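Local coordinates for protein triosephosphate isomerase (Trichomonas vaginalis, PDB 4O4V) that probably interconverts D-glyceraldehyde 3-phosphate and dihydroxyacetone phosphate in glycolysis and gluconeogenesis, working as a homodimer of TIM barrels, at residues 90-95 with 110-115; 147-152 with 156-161; 163-168 with 187-192. All blocks are in the same frame, centred on the assembly; numbering follows the deposited sequence.

Contact 1. Residues 90-95 with 110-115; sequences TILGHS and AKAKFA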
loop_
_atom_site.group_PDB
_atom_site.type_symbol
_atom_site.label_atom_id
_atom_site.label_comp_id
_atom_site.label_asym_id
_atom_site.label_seq_id
_atom_site.Cartn_x
_atom_site.Cartn_y
_atom_site.Cartn_z
ATOM N N THR A 90 12.932 3.085 4.358
ATOM C CA THR A 90 11.607 2.524 4.612
ATOM C C THR A 90 11.544 1.897 5.991
ATOM O O THR A 90 12.531 1.333 6.486
ATOM C CB THR A 90 11.178 1.477 3.551
ATOM O OG1 THR A 90 9.786 1.150 3.723
ATOM C CG2 THR A 90 12.033 0.247 3.561
ATOM N N ILE A 91 10.366 1.955 6.595
ATOM C CA ILE A 91 10.003 1.092 7.729
ATOM C C ILE A 91 9.625 -0.276 7.207
ATOM O O ILE A 91 9.012 -0.375 6.137
ATOM C CB ILE A 91 8.838 1.714 8.532
ATOM C CG1 ILE A 91 9.208 3.119 9.032
ATOM C CG2 ILE A 91 8.398 0.834 9.703
ATOM C CD1 ILE A 91 8.055 3.885 9.652
ATOM N N LEU A 92 9.965 -1.325 7.957
ATOM C CA LEU A 92 9.525 -2.692 7.675
ATOM C C LEU A 92 9.074 -3.361 8.944
ATOM O O LEU A 92 9.692 -3.188 9.995
ATOM C CB LEU A 92 10.678 -3.528 7.073
ATOM C CG LEU A 92 11.154 -3.136 5.681
ATOM C CD1 LEU A 92 12.321 -4.019 5.279
ATOM C CD2 LEU A 92 10.026 -3.251 4.694
ATOM N N GLY A 93 8.040 -4.183 8.834
ATOM C CA GLY A 93 7.647 -5.047 9.936
ATOM C C GLY A 93 6.972 -4.364 11.108
ATOM O O GLY A 93 6.899 -4.914 12.204
ATOM N N HIS A 94 6.428 -3.182 10.892
ATOM C CA HIS A 94 5.690 -2.497 11.941
ATOM C C HIS A 94 4.596 -3.408 12.463
ATOM O O HIS A 94 3.955 -4.153 11.695
ATOM C CB HIS A 94 5.083 -1.208 11.390
ATOM C CG HIS A 94 4.589 -0.304 12.449
ATOM N ND1 HIS A 94 3.368 -0.445 13.057
ATOM C CD2 HIS A 94 5.206 0.730 13.054
ATOM C CE1 HIS A 94 3.274 0.456 14.014
ATOM N NE2 HIS A 94 4.364 1.201 14.003
ATOM N N SER A 95 4.366 -3.356 13.762
ATOM C CA SER A 95 3.337 -4.178 14.394
ATOM C C SER A 95 1.985 -4.122 13.680
ATOM O O SER A 95 1.276 -5.126 13.640
ATOM C CB SER A 95 3.173 -3.796 15.866
ATOM O OG SER A 95 2.708 -2.477 16.046
ATOM N N ALA A 110 12.312 -11.170 3.261
ATOM C CA ALA A 110 12.478 -10.964 1.841
ATOM C C ALA A 110 12.480 -9.463 1.541
ATOM O O ALA A 110 13.254 -8.995 0.702
ATOM C CB ALA A 110 11.390 -11.681 1.068
ATOM N N LYS A 111 11.623 -8.681 2.195
ATOM C CA LYS A 111 11.609 -7.222 2.013
ATOM C C LYS A 111 12.914 -6.584 2.465
ATOM O O LYS A 111 13.469 -5.701 1.778
ATOM C CB LYS A 111 10.454 -6.591 2.791
ATOM C CG LYS A 111 9.094 -6.909 2.250
ATOM C CD LYS A 111 7.980 -6.231 3.032
ATOM C CE LYS A 111 6.633 -6.587 2.422
ATOM N NZ LYS A 111 5.563 -5.697 2.918
ATOM N N ALA A 112 13.434 -7.011 3.604
ATOM C CA ALA A 112 14.666 -6.426 4.113
ATOM C C ALA A 112 15.831 -6.694 3.155
ATOM O O ALA A 112 16.598 -5.784 2.849
ATOM C CB ALA A 112 14.997 -6.997 5.490
ATOM N N LYS A 113 15.950 -7.933 2.679
ATOM C CA LYS A 113 17.011 -8.272 1.749
ATOM C C LYS A 113 16.873 -7.448 0.471
ATOM O O LYS A 113 17.865 -6.883 -0.018
ATOM C CB LYS A 113 16.957 -9.754 1.431
ATOM C CG LYS A 113 18.036 -10.239 0.455
ATOM C CD LYS A 113 17.996 -11.758 0.261
ATOM C CE LYS A 113 19.102 -12.295 -0.660
ATOM N NZ LYS A 113 18.924 -11.859 -2.044
ATOM N N PHE A 114 15.676 -7.406 -0.101
ATOM C CA PHE A 114 15.460 -6.710 -1.363
ATOM C C PHE A 114 15.713 -5.217 -1.216
ATOM O O PHE A 114 16.387 -4.614 -2.056
ATOM C CB PHE A 114 14.054 -6.974 -1.894
ATOM C CG PHE A 114 13.816 -6.362 -3.227
ATOM C CD1 PHE A 114 14.350 -6.923 -4.339
ATOM C CD2 PHE A 114 13.064 -5.192 -3.355
ATOM C CE1 PHE A 114 14.174 -6.338 -5.580
ATOM C CE2 PHE A 114 12.883 -4.628 -4.588
ATOM C CZ PHE A 114 13.441 -5.194 -5.684
ATOM N N ALA A 115 15.221 -4.622 -0.133
ATOM C CA ALA A 115 15.428 -3.186 0.074
ATOM C C ALA A 115 16.930 -2.860 0.195
ATOM O O ALA A 115 17.446 -1.951 -0.480
ATOM C CB ALA A 115 14.674 -2.716 1.288
#
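Leu92, near the end of strand 89-92, presses its two methyl groups against one turn of helix 105-117, and they divide the work. CD1 lies against the helix backbone, 3.6 Å from Ala112 CA and 4.0 Å from Ala112 CB. CD2 passes across the base of the Lys111 chain, 3.9 Å from Lys111 CB. The first torsion of Leu92 (chi1 -68°) sets CG anti to the carbonyl carbon and carries the fork out from the strand to the helix. With only a CB on Ala112, the methyl reaches the helix backbone itself. Lys111 contributes only its aliphatic part: CB and CD line the leucine, while the extended chain takes NZ onward to a salt bridge with Glu103 and a hydrogen bond with Asn64.

Packing slackens two residues back along the strand, where Thr90 CG2 stays 4.6 Å from Ala115 CB. Its OG1 turns back to donate to Ile91 O at 3.0 Å, coming from 37° above the carbonyl plane. On the solvent side of the helix Lys113 points away and pairs with Glu117. This is the beta-alpha layering of a TIM barrel, helix 105-117 covering strand 89-92. Strand 121-126 adjoins the contact: its backbone bonds to Thr90 and Leu92, and Ile122 touches Leu92, Ala112 and Ala115, while Ile91 bonds to Ala62 of strand 59-62.

Contact 2. Residues 147-152 with 156-161; sequences EKMIPA and GKWDDV
Met149, on helix 138-149, reaches the indole of Trp158 with its terminal methyl. CB leaves the helix toward the 156-161 segment, and CG, anti to the backbone N (chi1 -173°), extends the reach without yet meeting that segment. SD stays 5.2 Å from Trp158 CH2, so the sulfur is not the group that meets the ring. A bend at chi3 of 71° then swings CE to the far end of the indole, 3.5 Å from Trp158 CH2 and 3.8 Å from Trp158 CZ3, in an oblique approach. The same CE makes a looser contact with Val161 CG1, at 4.5 Å. Ile150 adds a second partner at the same corner: its CG1 lies near the ring plane, at the edge, 4.0 Å from Trp158 CH2. The six-membered ring is thus met by two consecutive residues, Met149 and Ile150. Beyond them, Leu193 of helix 179-197, Val205 and Ile153 also touch the tryptophan. The turn that leads into strand 161-165 is in this way packed against the helix that precedes it. No hydrogen bond or charge pair crosses between the segments, which implies cohesion by dispersion, so between these segments the ring is probably held by shape and apolar burial.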
loop_
_atom_site.group_PDB
_atom_site.type_symbol
_atom_site.label_atom_id
_atom_site.label_comp_id
_atom_site.label_asym_id
_atom_site.label_seq_id
_atom_site.Cartn_x
_atom_site.Cartn_y
_atom_site.Cartn_z
ATOM N N GLU A 147 16.452 -13.227 14.777
ATOM C CA GLU A 147 17.150 -14.309 14.102
ATOM C C GLU A 147 16.604 -14.594 12.705
ATOM O O GLU A 147 17.344 -15.103 11.862
ATOM C CB GLU A 147 17.146 -15.572 14.974
ATOM C CG GLU A 147 17.988 -15.452 16.245
ATOM C CD GLU A 147 17.923 -16.688 17.121
ATOM O OE1 GLU A 147 18.559 -17.701 16.759
ATOM O OE2 GLU A 147 17.267 -16.653 18.182
ATOM N N LYS A 148 15.341 -14.280 12.438
ATOM C CA LYS A 148 14.830 -14.348 11.066
ATOM C C LYS A 148 15.315 -13.177 10.213
ATOM O O LYS A 148 15.525 -13.326 9.005
ATOM C CB LYS A 148 13.294 -14.387 11.064
ATOM N N MET A 149 15.516 -12.026 10.833
ATOM C CA MET A 149 16.016 -10.851 10.121
ATOM C C MET A 149 17.497 -10.973 9.739
ATOM O O MET A 149 17.907 -10.603 8.640
ATOM C CB MET A 149 15.816 -9.595 10.996
ATOM C CG MET A 149 16.148 -8.265 10.310
ATOM S SD MET A 149 16.642 -6.889 11.415
ATOM C CE MET A 149 18.242 -7.460 11.917
ATOM N N ILE A 150 18.302 -11.503 10.651
ATOM C CA ILE A 150 19.752 -11.505 10.486
ATOM C C ILE A 150 20.222 -12.072 9.122
ATOM O O ILE A 150 21.023 -11.429 8.450
ATOM C CB ILE A 150 20.456 -12.203 11.679
ATOM C CG1 ILE A 150 20.480 -11.237 12.844
ATOM C CG2 ILE A 150 21.881 -12.668 11.319
ATOM C CD1 ILE A 150 20.809 -11.906 14.184
ATOM N N PRO A 151 19.752 -13.259 8.696
ATOM C CA PRO A 151 20.285 -13.808 7.438
ATOM C C PRO A 151 19.851 -13.026 6.197
ATOM O O PRO A 151 20.403 -13.222 5.121
ATOM C CB PRO A 151 19.700 -15.233 7.368
ATOM C CG PRO A 151 19.005 -15.474 8.676
ATOM C CD PRO A 151 18.889 -14.207 9.429
ATOM N N ALA A 152 18.854 -12.160 6.337
ATOM C CA ALA A 152 18.409 -11.313 5.233
ATOM C C ALA A 152 19.367 -10.167 4.952
ATOM O O ALA A 152 19.384 -9.633 3.846
ATOM C CB ALA A 152 17.027 -10.771 5.499
ATOM N N GLY A 156 27.885 -6.521 4.257
ATOM C CA GLY A 156 28.239 -5.116 4.151
ATOM C C GLY A 156 27.126 -4.107 4.366
ATOM O O GLY A 156 27.370 -2.915 4.182
ATOM N N LYS A 157 25.925 -4.551 4.739
ATOM C CA LYS A 157 24.775 -3.662 4.804
ATOM C C LYS A 157 24.314 -3.304 6.210
ATOM O O LYS A 157 23.308 -2.605 6.348
ATOM C CB LYS A 157 23.612 -4.275 4.018
ATOM C CG LYS A 157 23.784 -4.273 2.521
ATOM C CD LYS A 157 23.758 -2.880 1.975
ATOM C CE LYS A 157 23.768 -2.876 0.467
ATOM N NZ LYS A 157 23.483 -1.516 -0.042
ATOM N N TRP A 158 25.053 -3.699 7.254
ATOM C CA TRP A 158 24.577 -3.388 8.600
ATOM C C TRP A 158 24.595 -1.897 8.936
ATOM O O TRP A 158 23.869 -1.461 9.816
ATOM C CB TRP A 158 25.328 -4.184 9.662
ATOM C CG TRP A 158 24.834 -5.610 9.787
ATOM C CD1 TRP A 158 25.406 -6.733 9.227
ATOM C CD2 TRP A 158 23.710 -6.050 10.527
ATOM N NE1 TRP A 158 24.663 -7.842 9.582
ATOM C CE2 TRP A 158 23.630 -7.452 10.381
ATOM C CE3 TRP A 158 22.763 -5.401 11.310
ATOM C CZ2 TRP A 158 22.640 -8.200 10.986
ATOM C CZ3 TRP A 158 21.789 -6.138 11.907
ATOM C CH2 TRP A 158 21.743 -7.546 11.757
ATOM N N ASP A 159 25.399 -1.116 8.234
ATOM C CA ASP A 159 25.391 0.336 8.374
ATOM C C ASP A 159 24.056 0.942 7.988
ATOM O O ASP A 159 23.762 2.054 8.407
ATOM C CB ASP A 159 26.481 1.016 7.507
ATOM C CG ASP A 159 27.888 0.765 7.979
ATOM O OD1 ASP A 159 28.118 0.528 9.173
ATOM O OD2 ASP A 159 28.787 0.853 7.121
ATOM N N ASP A 160 23.240 0.200 7.242
ATOM C CA ASP A 160 21.965 0.669 6.700
ATOM C C ASP A 160 20.755 0.057 7.396
ATOM O O ASP A 160 19.646 0.159 6.883
ATOM C CB ASP A 160 21.967 0.373 5.207
ATOM C CG ASP A 160 22.923 1.262 4.436
ATOM O OD1 ASP A 160 23.465 2.245 4.977
ATOM O OD2 ASP A 160 23.122 0.960 3.252
ATOM N N VAL A 161 20.963 -0.522 8.573
ATOM C CA VAL A 161 19.922 -1.132 9.370
ATOM C C VAL A 161 19.764 -0.417 10.698
ATOM O O VAL A 161 20.746 -0.215 11.412
ATOM C CB VAL A 161 20.230 -2.622 9.637
ATOM C CG1 VAL A 161 19.212 -3.283 10.556
ATOM C CG2 VAL A 161 20.324 -3.383 8.334
#

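Contact 3. Residues 163-168 with 187-192; sequences IAYEPI and KVIRDI
Ile189 meets two strand residues at once, each with a different branch. Its CG2 lies 4.1 Å from Ile163 CD1, and its CD1 lies 3.9 Å from Tyr165 CB. The two isoleucine side chains run antiparallel, each passing beside the other, whereas the tyrosine is touched at the root of its side chain, with Ile189 CD1 standing oblique to the ring. With chi1 at -66°, Ile189 places CG1 anti to the carbonyl carbon and CG2 anti to the backbone N, spreading the two branches to reach both partners. Around this centre Cys126, Val142 and Ile207 also touch Ile189.

The pattern is that of a TIM barrel: Ile163 and Tyr165 face outward to helix 179-197, while Ala164 between them turns the other way and meets Ile123 and Cys125 of the adjoining strand. The strand and the helix that follows it form one beta-alpha unit of the barrel.

Further out, Tyr165 has its polar end fixed by Glu128 and Trp169, both hydrogen-bonded to OH. Pro167 N lies 3.8 Å above one face of the tyrosine ring, offset toward the rim, and Pro167 itself centres an inverse gamma turn beyond the strand end. On the helix, Lys187 NZ bridges to Asp191 OD1 at 2.8 Å, on the syn side of the carboxylate and 17° out of its plane. Arg190 forms salt bridges with Asp226 and Asp228, and its NH1 bonds to the backbone oxygens of Ala202 and Val205.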
loop_
_atom_site.group_PDB
_atom_site.type_symbol
_atom_site.label_atom_id
_atom_site.label_comp_id
_atom_site.label_asym_id
_atom_site.label_seq_id
_atom_site.Cartn_x
_atom_site.Cartn_y
_atom_site.Cartn_z
ATOM N N ILE A 163 17.014 -0.915 14.109
ATOM C CA ILE A 163 15.988 -1.816 14.647
ATOM C C ILE A 163 15.123 -1.053 15.626
ATOM O O ILE A 163 15.656 -0.311 16.444
ATOM C CB ILE A 163 16.664 -3.017 15.358
ATOM C CG1 ILE A 163 17.519 -3.816 14.370
ATOM C CG2 ILE A 163 15.617 -3.891 16.027
ATOM C CD1 ILE A 163 18.403 -4.849 15.007
ATOM N N ALA A 164 13.810 -1.212 15.555
ATOM C CA ALA A 164 12.887 -0.599 16.507
ATOM C C ALA A 164 12.173 -1.667 17.317
ATOM O O ALA A 164 11.601 -2.616 16.747
ATOM C CB ALA A 164 11.886 0.284 15.800
ATOM N N TYR A 165 12.177 -1.527 18.629
ATOM C CA TYR A 165 11.433 -2.395 19.527
ATOM C C TYR A 165 10.086 -1.777 19.899
ATOM O O TYR A 165 10.027 -0.668 20.466
ATOM C CB TYR A 165 12.224 -2.604 20.827
ATOM C CG TYR A 165 11.405 -3.351 21.861
ATOM C CD1 TYR A 165 11.046 -4.671 21.666
ATOM C CD2 TYR A 165 10.885 -2.722 22.975
ATOM C CE1 TYR A 165 10.216 -5.338 22.571
ATOM C CE2 TYR A 165 10.073 -3.379 23.877
ATOM C CZ TYR A 165 9.732 -4.681 23.681
ATOM O OH TYR A 165 8.878 -5.288 24.590
ATOM N N GLU A 166 9.023 -2.518 19.638
ATOM C CA GLU A 166 7.641 -2.101 19.917
ATOM C C GLU A 166 7.093 -2.986 21.028
ATOM O O GLU A 166 6.928 -4.191 20.839
ATOM C CB GLU A 166 6.753 -2.277 18.683
ATOM C CG GLU A 166 7.168 -1.449 17.504
ATOM C CD GLU A 166 6.135 -1.638 16.395
ATOM O OE1 GLU A 166 4.991 -1.056 16.504
ATOM O OE2 GLU A 166 6.332 -2.518 15.555
ATOM N N PRO A 167 6.760 -2.399 22.184
ATOM C CA PRO A 167 6.146 -3.180 23.247
ATOM C C PRO A 167 4.658 -3.390 22.932
ATOM O O PRO A 167 3.789 -2.680 23.462
ATOM C CB PRO A 167 6.379 -2.294 24.472
ATOM C CG PRO A 167 6.339 -0.924 23.958
ATOM C CD PRO A 167 7.021 -1.004 22.590
ATOM N N ILE A 168 4.350 -4.346 22.096
ATOM C CA ILE A 168 2.991 -4.532 21.610
ATOM C C ILE A 168 2.073 -4.892 22.783
ATOM O O ILE A 168 0.879 -4.515 22.798
ATOM C CB ILE A 168 2.946 -5.569 20.477
ATOM C CG1 ILE A 168 3.778 -5.103 19.279
ATOM C CG2 ILE A 168 1.477 -5.833 20.037
ATOM C CD1 ILE A 168 4.005 -6.175 18.224
ATOM N N LYS A 187 18.560 -3.588 25.295
ATOM C CA LYS A 187 19.757 -4.346 25.653
ATOM C C LYS A 187 19.658 -5.817 25.214
ATOM O O LYS A 187 20.624 -6.392 24.708
ATOM C CB LYS A 187 19.986 -4.252 27.163
ATOM C CG LYS A 187 21.187 -5.059 27.674
ATOM C CD LYS A 187 22.495 -4.799 26.970
ATOM C CE LYS A 187 23.674 -5.411 27.766
ATOM N NZ LYS A 187 24.924 -5.380 26.952
ATOM N N VAL A 188 18.485 -6.428 25.373
ATOM C CA VAL A 188 18.300 -7.788 24.893
ATOM C C VAL A 188 18.626 -7.878 23.395
ATOM O O VAL A 188 19.326 -8.787 22.950
ATOM C CB VAL A 188 16.840 -8.247 25.161
ATOM C CG1 VAL A 188 16.447 -9.419 24.252
ATOM C CG2 VAL A 188 16.636 -8.625 26.639
ATOM N N ILE A 189 18.117 -6.931 22.606
ATOM C CA ILE A 189 18.380 -6.957 21.176
ATOM C C ILE A 189 19.880 -6.779 20.870
ATOM O O ILE A 189 20.434 -7.473 20.037
ATOM C CB ILE A 189 17.519 -5.891 20.465
ATOM C CG1 ILE A 189 16.026 -6.243 20.578
ATOM C CG2 ILE A 189 17.935 -5.770 19.005
ATOM C CD1 ILE A 189 15.097 -5.126 20.261
ATOM N N ARG A 190 20.506 -5.833 21.554
ATOM C CA ARG A 190 21.933 -5.613 21.322
ATOM C C ARG A 190 22.736 -6.860 21.640
ATOM O O ARG A 190 23.668 -7.199 20.897
ATOM C CB ARG A 190 22.457 -4.421 22.117
ATOM C CG ARG A 190 23.783 -3.881 21.570
ATOM C CD ARG A 190 24.290 -2.612 22.217
ATOM N NE ARG A 190 23.261 -1.571 22.229
ATOM C CZ ARG A 190 22.866 -0.854 21.176
ATOM N NH1 ARG A 190 23.410 -0.963 20.012
ATOM N NH2 ARG A 190 21.845 0.005 21.335
ATOM N N ASP A 191 22.371 -7.556 22.706
ATOM C CA ASP A 191 23.089 -8.779 23.060
ATOM C C ASP A 191 22.847 -9.914 22.072
ATOM O O ASP A 191 23.753 -10.720 21.816
ATOM C CB ASP A 191 22.748 -9.201 24.475
ATOM C CG ASP A 191 23.390 -8.310 25.523
ATOM O OD1 ASP A 191 24.345 -7.553 25.204
ATOM O OD2 ASP A 191 22.927 -8.393 26.685
ATOM N N ILE A 192 21.656 -10.002 21.504
ATOM C CA ILE A 192 21.414 -10.978 20.446
ATOM C C ILE A 192 22.332 -10.677 19.247
ATOM O O ILE A 192 22.966 -11.572 18.681
ATOM C CB ILE A 192 19.943 -10.960 20.012
ATOM C CG1 ILE A 192 19.030 -11.495 21.122
ATOM C CG2 ILE A 192 19.754 -11.758 18.722
ATOM C CD1 ILE A 192 17.595 -11.016 21.031
#

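Contacts 1 and 3 each join a strand of the same sheet to an outer helix, while contact 2 packs residues 147-152 onto the turn before strand 161-165. Contacts 1 and 3, centres 16 Å apart, meet beyond their strand ends: Ser95 OG lies 2.7 Å from Glu166 OE1, a probable hydrogen bond, with His94 CE1 3.4 Å from the same oxygen. Strand ends on this side form the active site in triosephosphate isomerases. Contact 2 lies farther down the barrel wall, its centre 11 Å from contact 1 and 14 Å from contact 3. Met149 CE comes 4.0 Å from Ile163 CD1, and Lys113 CB 3.4 Å from Ala152 O. A bound sodium ion is about 13 Å from the Tyr165 side chain.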